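Local structure of sulfonate ABC transporter, periplasmic sulfonate-binding protein SsuA (3UIF) at residues Ser28-Gly33 / Val46-Ala51; Ala224-Val229 / His308-Ala313; Tyr241-Ser246 / Tyr250-Asn255. The protein probably binds sulfonates or related sulfate esters in the periplasm and hands them to the membrane subunits of an ABC transporter. All blocks are in the same frame, centred on the assembly; numbering follows the deposited sequence. Where two conformers were deposited one is given.

Interaction 1: residues Ser28-Gly33 / Val46-Ala51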
loop_
_atom_site.group_PDB
_atom_site.type_symbol
_atom_site.label_atom_id
_atom_site.label_comp_id
_atom_site.label_asym_id
_atom_site.label_seq_id
_atom_site.Cartn_x
_atom_site.Cartn_y
_atom_site.Cartn_z
ATOM N N SER A 28 5.104 10.321 4.132
ATOM C CA SER A 28 6.205 11.281 3.991
ATOM C C SER A 28 5.670 12.670 3.597
ATOM O O SER A 28 6.053 13.702 4.175
ATOM C CB SER A 28 7.239 10.777 2.984
ATOM O OG SER A 28 6.568 10.240 1.849
ATOM N N LEU A 29 4.750 12.655 2.638
ATOM C CA LEU A 29 4.061 13.833 2.123
ATOM C C LEU A 29 3.255 14.536 3.208
ATOM O O LEU A 29 3.165 15.768 3.263
ATOM C CB LEU A 29 3.141 13.370 0.989
ATOM C CG LEU A 29 1.937 14.194 0.558
ATOM C CD1 LEU A 29 2.384 15.415 -0.236
ATOM C CD2 LEU A 29 1.014 13.308 -0.264
ATOM N N VAL A 30 2.676 13.739 4.089
ATOM C CA VAL A 30 1.776 14.270 5.096
ATOM C C VAL A 30 2.547 14.748 6.350
ATOM O O VAL A 30 2.195 15.766 6.967
ATOM C CB VAL A 30 0.644 13.250 5.362
ATOM C CG1 VAL A 30 1.109 12.104 6.230
ATOM C CG2 VAL A 30 -0.538 13.923 5.988
ATOM N N VAL A 31 3.621 14.028 6.684
ATOM C CA VAL A 31 4.556 14.401 7.756
ATOM C C VAL A 31 5.362 15.638 7.371
ATOM O O VAL A 31 5.614 16.507 8.215
ATOM C CB VAL A 31 5.532 13.235 8.063
ATOM C CG1 VAL A 31 6.707 13.687 8.917
ATOM C CG2 VAL A 31 4.791 12.083 8.731
ATOM N N ASN A 32 5.758 15.706 6.095
ATOM C CA ASN A 32 6.603 16.799 5.581
ATOM C C ASN A 32 5.881 17.943 4.868
ATOM O O ASN A 32 6.523 18.918 4.475
ATOM C CB ASN A 32 7.703 16.260 4.663
ATOM C CG ASN A 32 8.663 15.360 5.394
ATOM O OD1 ASN A 32 9.241 15.764 6.412
ATOM N ND2 ASN A 32 8.818 14.124 4.908
ATOM N N GLY A 33 4.564 17.826 4.703
ATOM C CA GLY A 33 3.769 18.860 4.038
ATOM C C GLY A 33 3.133 19.851 4.989
ATOM O O GLY A 33 3.619 20.055 6.103
ATOM N N VAL A 46 -1.051 17.040 15.937
ATOM C CA VAL A 46 -0.687 15.710 15.504
ATOM C C VAL A 46 0.620 15.319 16.166
ATOM O O VAL A 46 1.535 16.132 16.279
ATOM C CB VAL A 46 -0.618 15.580 13.964
ATOM C CG1 VAL A 46 -0.046 16.849 13.345
ATOM C CG2 VAL A 46 0.187 14.347 13.534
ATOM N N GLU A 47 0.670 14.081 16.642
ATOM C CA GLU A 47 1.884 13.498 17.165
ATOM C C GLU A 47 2.216 12.221 16.416
ATOM O O GLU A 47 1.387 11.321 16.296
ATOM C CB GLU A 47 1.727 13.200 18.643
ATOM C CG GLU A 47 2.124 14.348 19.540
ATOM C CD GLU A 47 2.123 13.935 20.994
ATOM O OE1 GLU A 47 2.360 12.725 21.247
ATOM O OE2 GLU A 47 1.889 14.814 21.869
ATOM N N TRP A 48 3.432 12.134 15.914
ATOM C CA TRP A 48 3.786 11.009 15.079
ATOM C C TRP A 48 4.295 9.880 15.905
ATOM O O TRP A 48 5.017 10.090 16.869
ATOM C CB TRP A 48 4.802 11.416 14.042
ATOM C CG TRP A 48 4.313 12.523 13.150
ATOM C CD1 TRP A 48 4.755 13.841 13.121
ATOM C CD2 TRP A 48 3.257 12.448 12.124
ATOM N NE1 TRP A 48 4.081 14.564 12.173
ATOM C CE2 TRP A 48 3.169 13.795 11.535
ATOM C CE3 TRP A 48 2.415 11.437 11.643
ATOM C CZ2 TRP A 48 2.276 14.095 10.509
ATOM C CZ3 TRP A 48 1.518 11.750 10.609
ATOM C CH2 TRP A 48 1.452 13.050 10.055
ATOM N N VAL A 49 3.871 8.671 15.555
ATOM C CA VAL A 49 4.401 7.460 16.155
ATOM C C VAL A 49 5.045 6.656 15.018
ATOM O O VAL A 49 4.418 5.790 14.424
ATOM C CB VAL A 49 3.312 6.653 16.912
ATOM C CG1 VAL A 49 3.926 5.461 17.632
ATOM C CG2 VAL A 49 2.567 7.542 17.909
ATOM N N PRO A 50 6.303 6.971 14.696
ATOM C CA PRO A 50 7.020 6.215 13.682
ATOM C C PRO A 50 7.248 4.761 14.126
ATOM O O PRO A 50 7.551 4.493 15.289
ATOM C CB PRO A 50 8.356 6.957 13.593
ATOM C CG PRO A 50 8.547 7.522 14.962
ATOM C CD PRO A 50 7.173 7.958 15.364
ATOM N N ALA A 51 7.088 3.831 13.203
ATOM C CA ALA A 51 7.278 2.428 13.507
ATOM C C ALA A 51 8.185 1.801 12.468
ATOM O O ALA A 51 7.913 1.891 11.276
ATOM C CB ALA A 51 5.939 1.713 13.538
#

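Interaction 2: residues Ala224-Val229 / His308-Ala313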
loop_
_atom_site.group_PDB
_atom_site.type_symbol
_atom_site.label_atom_id
_atom_site.label_comp_id
_atom_site.label_asym_id
_atom_site.label_seq_id
_atom_site.Cartn_x
_atom_site.Cartn_y
_atom_site.Cartn_z
ATOM N N ALA A 224 -7.839 17.535 5.789
ATOM C CA ALA A 224 -6.446 17.992 5.724
ATOM C C ALA A 224 -5.575 17.048 4.892
ATOM O O ALA A 224 -4.787 17.497 4.071
ATOM C CB ALA A 224 -5.865 18.188 7.116
ATOM N N TYR A 225 -5.742 15.749 5.102
ATOM C CA TYR A 225 -5.073 14.735 4.318
ATOM C C TYR A 225 -5.283 14.891 2.817
ATOM O O TYR A 225 -4.322 14.949 2.052
ATOM C CB TYR A 225 -5.566 13.357 4.729
ATOM C CG TYR A 225 -4.898 12.229 3.973
ATOM C CD1 TYR A 225 -3.612 11.819 4.302
ATOM C CD2 TYR A 225 -5.569 11.559 2.947
ATOM C CE1 TYR A 225 -3.003 10.778 3.628
ATOM C CE2 TYR A 225 -4.979 10.518 2.259
ATOM C CZ TYR A 225 -3.689 10.130 2.599
ATOM O OH TYR A 225 -3.080 9.086 1.925
ATOM N N LEU A 226 -6.540 14.925 2.399
ATOM C CA LEU A 226 -6.865 15.086 0.984
ATOM C C LEU A 226 -6.303 16.375 0.362
ATOM O O LEU A 226 -5.939 16.392 -0.820
ATOM C CB LEU A 226 -8.375 14.965 0.755
ATOM C CG LEU A 226 -8.926 13.576 1.069
ATOM C CD1 LEU A 226 -10.435 13.531 0.880
ATOM C CD2 LEU A 226 -8.250 12.498 0.225
ATOM N N LYS A 227 -6.219 17.442 1.155
ATOM C CA LYS A 227 -5.584 18.670 0.668
ATOM C C LYS A 227 -4.167 18.393 0.196
ATOM O O LYS A 227 -3.796 18.796 -0.908
ATOM C CB LYS A 227 -5.594 19.759 1.719
ATOM C CG LYS A 227 -6.844 20.608 1.681
ATOM C CD LYS A 227 -7.020 21.376 2.976
ATOM C CE LYS A 227 -7.276 22.838 2.668
ATOM N NZ LYS A 227 -7.765 23.556 3.878
ATOM N N SER A 228 -3.397 17.670 1.013
ATOM C CA SER A 228 -2.044 17.275 0.641
ATOM C C SER A 228 -2.047 16.379 -0.606
ATOM O O SER A 228 -1.254 16.581 -1.530
ATOM C CB SER A 228 -1.356 16.550 1.795
ATOM O OG SER A 228 -1.212 17.382 2.924
ATOM N N VAL A 229 -2.947 15.400 -0.616
ATOM C CA VAL A 229 -3.060 14.445 -1.703
ATOM C C VAL A 229 -3.433 15.121 -3.030
ATOM O O VAL A 229 -2.866 14.811 -4.062
ATOM C CB VAL A 229 -4.032 13.309 -1.335
ATOM C CG1 VAL A 229 -4.285 12.391 -2.519
ATOM C CG2 VAL A 229 -3.468 12.503 -0.178
ATOM N N HIS A 308 -17.620 7.950 4.554
ATOM C CA HIS A 308 -18.295 9.208 4.917
ATOM C C HIS A 308 -17.407 10.437 4.935
ATOM O O HIS A 308 -17.852 11.525 4.567
ATOM C CB HIS A 308 -19.079 9.066 6.238
ATOM C CG HIS A 308 -19.549 10.386 6.822
ATOM N ND1 HIS A 308 -20.530 11.132 6.254
ATOM C CD2 HIS A 308 -19.123 11.097 7.961
ATOM C CE1 HIS A 308 -20.731 12.256 6.997
ATOM N NE2 HIS A 308 -19.868 12.232 8.039
ATOM N N PHE A 309 -16.152 10.274 5.349
ATOM C CA PHE A 309 -15.225 11.402 5.503
ATOM C C PHE A 309 -14.619 11.942 4.200
ATOM O O PHE A 309 -14.397 13.156 4.076
ATOM C CB PHE A 309 -14.134 11.056 6.520
ATOM C CG PHE A 309 -14.684 10.702 7.858
ATOM C CD1 PHE A 309 -15.151 11.697 8.716
ATOM C CD2 PHE A 309 -14.797 9.371 8.245
ATOM C CE1 PHE A 309 -15.699 11.370 9.954
ATOM C CE2 PHE A 309 -15.337 9.036 9.485
ATOM C CZ PHE A 309 -15.793 10.042 10.341
ATOM N N VAL A 310 -14.347 11.046 3.253
ATOM C CA VAL A 310 -13.847 11.418 1.940
ATOM C C VAL A 310 -14.962 12.112 1.126
ATOM O O VAL A 310 -14.734 13.152 0.475
ATOM C CB VAL A 310 -13.284 10.181 1.216
ATOM C CG1 VAL A 310 -13.191 10.396 -0.296
ATOM C CG2 VAL A 310 -11.945 9.779 1.830
ATOM N N ALA A 311 -16.167 11.539 1.195
ATOM C CA ALA A 311 -17.374 12.146 0.635
ATOM C C ALA A 311 -17.565 13.585 1.147
ATOM O O ALA A 311 -17.730 14.510 0.334
ATOM C CB ALA A 311 -18.594 11.289 0.939
ATOM N N THR A 312 -17.535 13.780 2.473
ATOM C CA THR A 312 -17.670 15.132 3.036
ATOM C C THR A 312 -16.525 16.035 2.545
ATOM O O THR A 312 -16.761 17.162 2.084
ATOM C CB THR A 312 -17.771 15.129 4.587
ATOM O OG1 THR A 312 -18.925 14.387 4.989
ATOM C CG2 THR A 312 -17.890 16.543 5.147
ATOM N N ALA A 313 -15.301 15.512 2.604
ATOM C CA ALA A 313 -14.100 16.261 2.219
ATOM C C ALA A 313 -14.073 16.710 0.756
ATOM O O ALA A 313 -13.723 17.856 0.488
ATOM C CB ALA A 313 -12.841 15.483 2.569
#

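Interaction 3: residues Tyr241-Ser246 / Tyr250-Asn255. With SO4 (sulfate ion), chain C.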
loop_
_atom_site.group_PDB
_atom_site.type_symbol
_atom_site.label_atom_id
_atom_site.label_comp_id
_atom_site.label_asym_id
_atom_site.label_seq_id
_atom_site.Cartn_x
_atom_site.Cartn_y
_atom_site.Cartn_z
ATOM N N TYR A 241 7.455 14.844 -5.767
ATOM C CA TYR A 241 7.228 13.610 -5.030
ATOM C C TYR A 241 8.390 12.620 -5.205
ATOM O O TYR A 241 8.952 12.151 -4.218
ATOM C CB TYR A 241 5.893 12.945 -5.388
ATOM C CG TYR A 241 5.797 11.544 -4.825
ATOM C CD1 TYR A 241 5.507 11.327 -3.467
ATOM C CD2 TYR A 241 6.059 10.432 -5.638
ATOM C CE1 TYR A 241 5.459 10.039 -2.943
ATOM C CE2 TYR A 241 6.020 9.149 -5.128
ATOM C CZ TYR A 241 5.717 8.955 -3.787
ATOM O OH TYR A 241 5.674 7.673 -3.310
ATOM N N ILE A 242 8.760 12.332 -6.450
ATOM C CA ILE A 242 9.843 11.395 -6.744
ATOM C C ILE A 242 11.157 11.755 -6.026
ATOM O O ILE A 242 11.844 10.885 -5.470
ATOM C CB ILE A 242 10.107 11.270 -8.279
ATOM C CG1 ILE A 242 8.876 10.747 -9.042
ATOM C CG2 ILE A 242 11.328 10.398 -8.561
ATOM C CD1 ILE A 242 8.276 9.466 -8.509
ATOM N N ARG A 243 11.488 13.040 -6.043
ATOM C CA ARG A 243 12.746 13.486 -5.472
ATOM C C ARG A 243 12.676 13.668 -3.953
ATOM O O ARG A 243 13.662 13.413 -3.266
ATOM C CB ARG A 243 13.243 14.752 -6.180
ATOM C CG ARG A 243 13.510 14.540 -7.664
ATOM C CD ARG A 243 13.952 15.823 -8.345
ATOM N NE ARG A 243 14.032 15.686 -9.797
ATOM C CZ ARG A 243 15.152 15.429 -10.460
ATOM N NH1 ARG A 243 16.296 15.277 -9.804
ATOM N NH2 ARG A 243 15.130 15.327 -11.782
ATOM N N GLU A 244 11.521 14.073 -3.420
ATOM C CA GLU A 244 11.455 14.356 -1.983
ATOM C C GLU A 244 10.800 13.286 -1.135
ATOM O O GLU A 244 11.275 13.016 -0.040
ATOM C CB GLU A 244 10.755 15.684 -1.670
ATOM C CG GLU A 244 11.057 16.831 -2.605
ATOM C CD GLU A 244 12.449 17.366 -2.439
ATOM O OE1 GLU A 244 13.184 17.404 -3.458
ATOM O OE2 GLU A 244 12.799 17.752 -1.293
ATOM N N TYR A 245 9.707 12.702 -1.621
ATOM C CA TYR A 245 8.840 11.892 -0.756
ATOM C C TYR A 245 8.741 10.420 -1.104
ATOM O O TYR A 245 7.974 9.701 -0.461
ATOM C CB TYR A 245 7.424 12.483 -0.680
ATOM C CG TYR A 245 7.438 13.954 -0.430
ATOM C CD1 TYR A 245 7.115 14.853 -1.447
ATOM C CD2 TYR A 245 7.829 14.460 0.816
ATOM C CE1 TYR A 245 7.161 16.221 -1.220
ATOM C CE2 TYR A 245 7.869 15.819 1.057
ATOM C CZ TYR A 245 7.531 16.689 0.042
ATOM O OH TYR A 245 7.578 18.028 0.276
ATOM N N SER A 246 9.500 9.961 -2.093
ATOM C CA SER A 246 9.386 8.557 -2.461
ATOM C C SER A 246 10.264 7.654 -1.593
ATOM O O SER A 246 10.738 8.068 -0.529
ATOM C CB SER A 246 9.612 8.334 -3.961
ATOM O OG SER A 246 10.850 8.852 -4.380
ATOM N N TYR A 250 15.820 3.250 -2.627
ATOM C CA TYR A 250 15.978 2.986 -4.042
ATOM C C TYR A 250 16.232 4.257 -4.819
ATOM O O TYR A 250 15.714 5.312 -4.446
ATOM C CB TYR A 250 14.723 2.302 -4.568
ATOM C CG TYR A 250 14.484 0.990 -3.890
ATOM C CD1 TYR A 250 15.304 -0.095 -4.161
ATOM C CD2 TYR A 250 13.463 0.836 -2.942
ATOM C CE1 TYR A 250 15.120 -1.302 -3.514
ATOM C CE2 TYR A 250 13.271 -0.377 -2.295
ATOM C CZ TYR A 250 14.104 -1.439 -2.596
ATOM O OH TYR A 250 13.943 -2.660 -1.991
ATOM N N PRO A 251 17.017 4.162 -5.913
ATOM C CA PRO A 251 17.276 5.320 -6.768
ATOM C C PRO A 251 15.996 5.961 -7.280
ATOM O O PRO A 251 14.960 5.293 -7.438
ATOM C CB PRO A 251 18.061 4.724 -7.944
ATOM C CG PRO A 251 18.710 3.507 -7.393
ATOM C CD PRO A 251 17.732 2.960 -6.392
ATOM N N GLU A 252 16.073 7.258 -7.533
ATOM C CA GLU A 252 14.953 7.998 -8.129
ATOM C C GLU A 252 14.382 7.337 -9.407
ATOM O O GLU A 252 13.178 7.265 -9.564
ATOM C CB GLU A 252 15.352 9.461 -8.369
ATOM C CG GLU A 252 15.409 10.265 -7.069
ATOM C CD GLU A 252 16.066 11.626 -7.211
ATOM O OE1 GLU A 252 16.505 12.157 -6.167
ATOM O OE2 GLU A 252 16.147 12.175 -8.343
ATOM N N SER A 253 15.246 6.828 -10.284
ATOM C CA SER A 253 14.800 6.185 -11.521
ATOM C C SER A 253 13.968 4.926 -11.246
ATOM O O SER A 253 13.002 4.657 -11.977
ATOM C CB SER A 253 15.983 5.868 -12.444
ATOM O OG SER A 253 16.861 4.965 -11.826
ATOM N N VAL A 254 14.326 4.177 -10.198
ATOM C CA VAL A 254 13.559 3.005 -9.800
ATOM C C VAL A 254 12.170 3.440 -9.344
ATOM O O VAL A 254 11.170 2.869 -9.792
ATOM C CB VAL A 254 14.255 2.182 -8.687
ATOM C CG1 VAL A 254 13.358 1.051 -8.204
ATOM C CG2 VAL A 254 15.591 1.636 -9.167
ATOM N N ASN A 255 12.116 4.456 -8.476
ATOM C CA ASN A 255 10.846 5.035 -7.989
ATOM C C ASN A 255 10.000 5.569 -9.126
ATOM O O ASN A 255 8.781 5.488 -9.096
ATOM C CB ASN A 255 11.113 6.180 -6.992
ATOM C CG ASN A 255 11.517 5.686 -5.617
ATOM O OD1 ASN A 255 10.666 5.246 -4.850
ATOM N ND2 ASN A 255 12.815 5.736 -5.304
HETATM S S SO4 C . 19.268 8.073 -9.497
HETATM O O1 SO4 C . 20.006 9.277 -9.915
HETATM O O2 SO4 C . 18.785 8.217 -8.101
HETATM O O3 SO4 C . 18.125 7.937 -10.426
HETATM O O4 SO4 C . 20.148 6.887 -9.585
#

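Interaction 1: residues Ser28-Gly33 / Val46-Ala51
Val30 and Val31 meet Trp48 inside a beta-alpha-beta crossover: after a short hairpin, helices 26-32 and 35-41 carry the chain from strand 6-17 to its parallel neighbour, strand 44-51, and the contact sets the first of these helices against the second strand. It is essentially apolar between side chains, with no hydrogen bond between the two segments. The indole presents a face to the helix, and the CG2 methyl of Val31 sits above its benzene half in a CH-pi contact, 3.5 Å from the centroid of the Trp48 six-membered ring and only 3° off its normal. Val31 reaches this place because CG2 is anti to the carbonyl carbon while CG1 takes the position anti to the backbone N (chi1 166°). Its backbone also comes close, Val31 CA lying 3.6 Å from Trp48 CZ2. The opposite face of the ring is taken by the strand itself: the CG2 methyl of Val46, two residues earlier, lies over the centre 3.6 Å above the plane, and the indole is held flat between two valine methyls. Val30 meets the far corner of the benzene half, where its CG1 is 4.0 Å from Trp48 CH2. Beta-branched valines suit these positions, being compact and stiff enough to place a methyl precisely, whereas the long flat indole spans the distance from strand to helix. An alanine in place of Trp48 would probably leave both valine methyls without the ring between them and open a gap between helix and strand. Phe35 of helix 35-41 touches both Val30 and Trp48, and strand 6-17 adds Ile10 against the indole. Such apolar covering of a parallel strand by its connecting helices is typical of the alpha/beta lobes of periplasmic binding proteins.

Interaction 2: residues Ala224-Val229 / His308-Ala313
Leu226 meets Ala313 and Val310 through a single methyl, and its torsions explain why: CG is anti to the carbonyl carbon (chi1 -65°) and CD1 then continues straight out from the backbone (chi2 178°), carrying that methyl toward the second helix. On the other side, Val310 turns CG1 anti to its own N, and its CG2, anti to the carbonyl carbon, is the branch that comes near the leucine. The closest approach is Leu226 CD1 to Ala313 CB, at 3.5 Å. The same leucine methyl stands 4.2 Å from Val310 CG2 and equally far from the CA of that valine, and thus settles against two residues spaced three apart along one helix. Residue size matters here: the short alanine lets the backbones come together, Leu226 CA and Ala313 CA being 7.4 Å apart, while the longer leucine bridges the interval. The contact joins helix 215-233 to helix 308-316, the last helix of the modelled chain, which thereby packs on the lobe built around the first, six-stranded sheet. Strand 89-94 of that sheet backs the pair, with Val92 against Phe309 and Pro94 against Val310, and Pro272 adds a further apolar neighbour to Leu226. Phe309 points its ring away from Leu226 and instead packs on Val222 and Thr218, about one and two turns before Leu226 in the longer helix. Within helix 308-316, Thr312 OG1 donates to His308 O at 3.1 Å, the usual way a threonine hydroxyl is satisfied one turn back. His308 O also receives Thr312 N, the two donors arriving from opposite faces of the carbonyl plane. A polar tie between the two helices comes from Gln219, whose NE2 hydrogen-bonds to Phe309 O.

Interaction 3: residues Tyr241-Ser246 / Tyr250-Asn255
Arg243 and Glu252 supply the charged part of this contact between the C-terminal part of helix 238-245 and the start of helix 252-257. Their extended side chains cross at about a right angle, and Arg243 NH1 lies 3.4 Å from Glu252 OE2 in a salt bridge of charges alone: the oxygen stands well out of the guanidinium plane, with the two flat groups 75° apart. The pairing is tentative, since the arginine adopts two conformers, and its NE has a firmer partner in Glu239. The apolar part belongs to Ile242. Its CG2, anti to the backbone N, rests 4.1 Å from Glu252 CB and packs over the backbone at Glu252 O, while CD1 reaches toward the backbone of Asn255; a branched aliphatic residue suits this buried seam between helices. Ser246, just past helix 238-245, sets its CB 3.4 Å from Asn255 OD1. No hydrogen bond joins the two segments; those that follow lie within 250-255 or run to its neighbour Asn247 and to a bound ion. The amide of Asn255 is anchored by ND2, which donates to Pro251 O at 3.1 Å from above the carbonyl plane and also binds Asn247 O; Pro251 O accepts Asn255 N as well. Pro251 is the N-cap residue, a place where lacking an N-H costs the helix nothing. Beyond it, the first N-H groups of the helix bind a sulfate ion, Glu252 N to O2 at 2.9 Å and Ser253 N to O3 at 3.1 Å. The ion probably came from the crystallisation liquor, and its position fits the partial positive charge of a helix N terminus. The chemistry implies a junction held by apolar burial, with a weak charge pair at its rim, while the hydrogen bonds shape the second helix's start.

Helix 26-32 is the hub of the three contacts. Interaction 1 touches interaction 2 by packing: Leu29 CD1 lies 4.0 Å from Ser228 O, and Val30 CG2 is 4.1 Å from Tyr225 CD1, with the two centres about 17 Å apart. Toward interaction 3, centred about 18 Å away, the link is partly polar, Ser28 OG standing 2.8 Å from Tyr245 O in a probable hydrogen bond, and the Tyr245 ring also packs through CE2 on Asn32 CB at 3.6 Å. Interactions 2 and 3 do not touch; their nearest atoms are about 8 Å apart, although helices 215-233 and 238-245 are consecutive in the chain. The sulfate at interaction 3 marks no substrate site on this evidence.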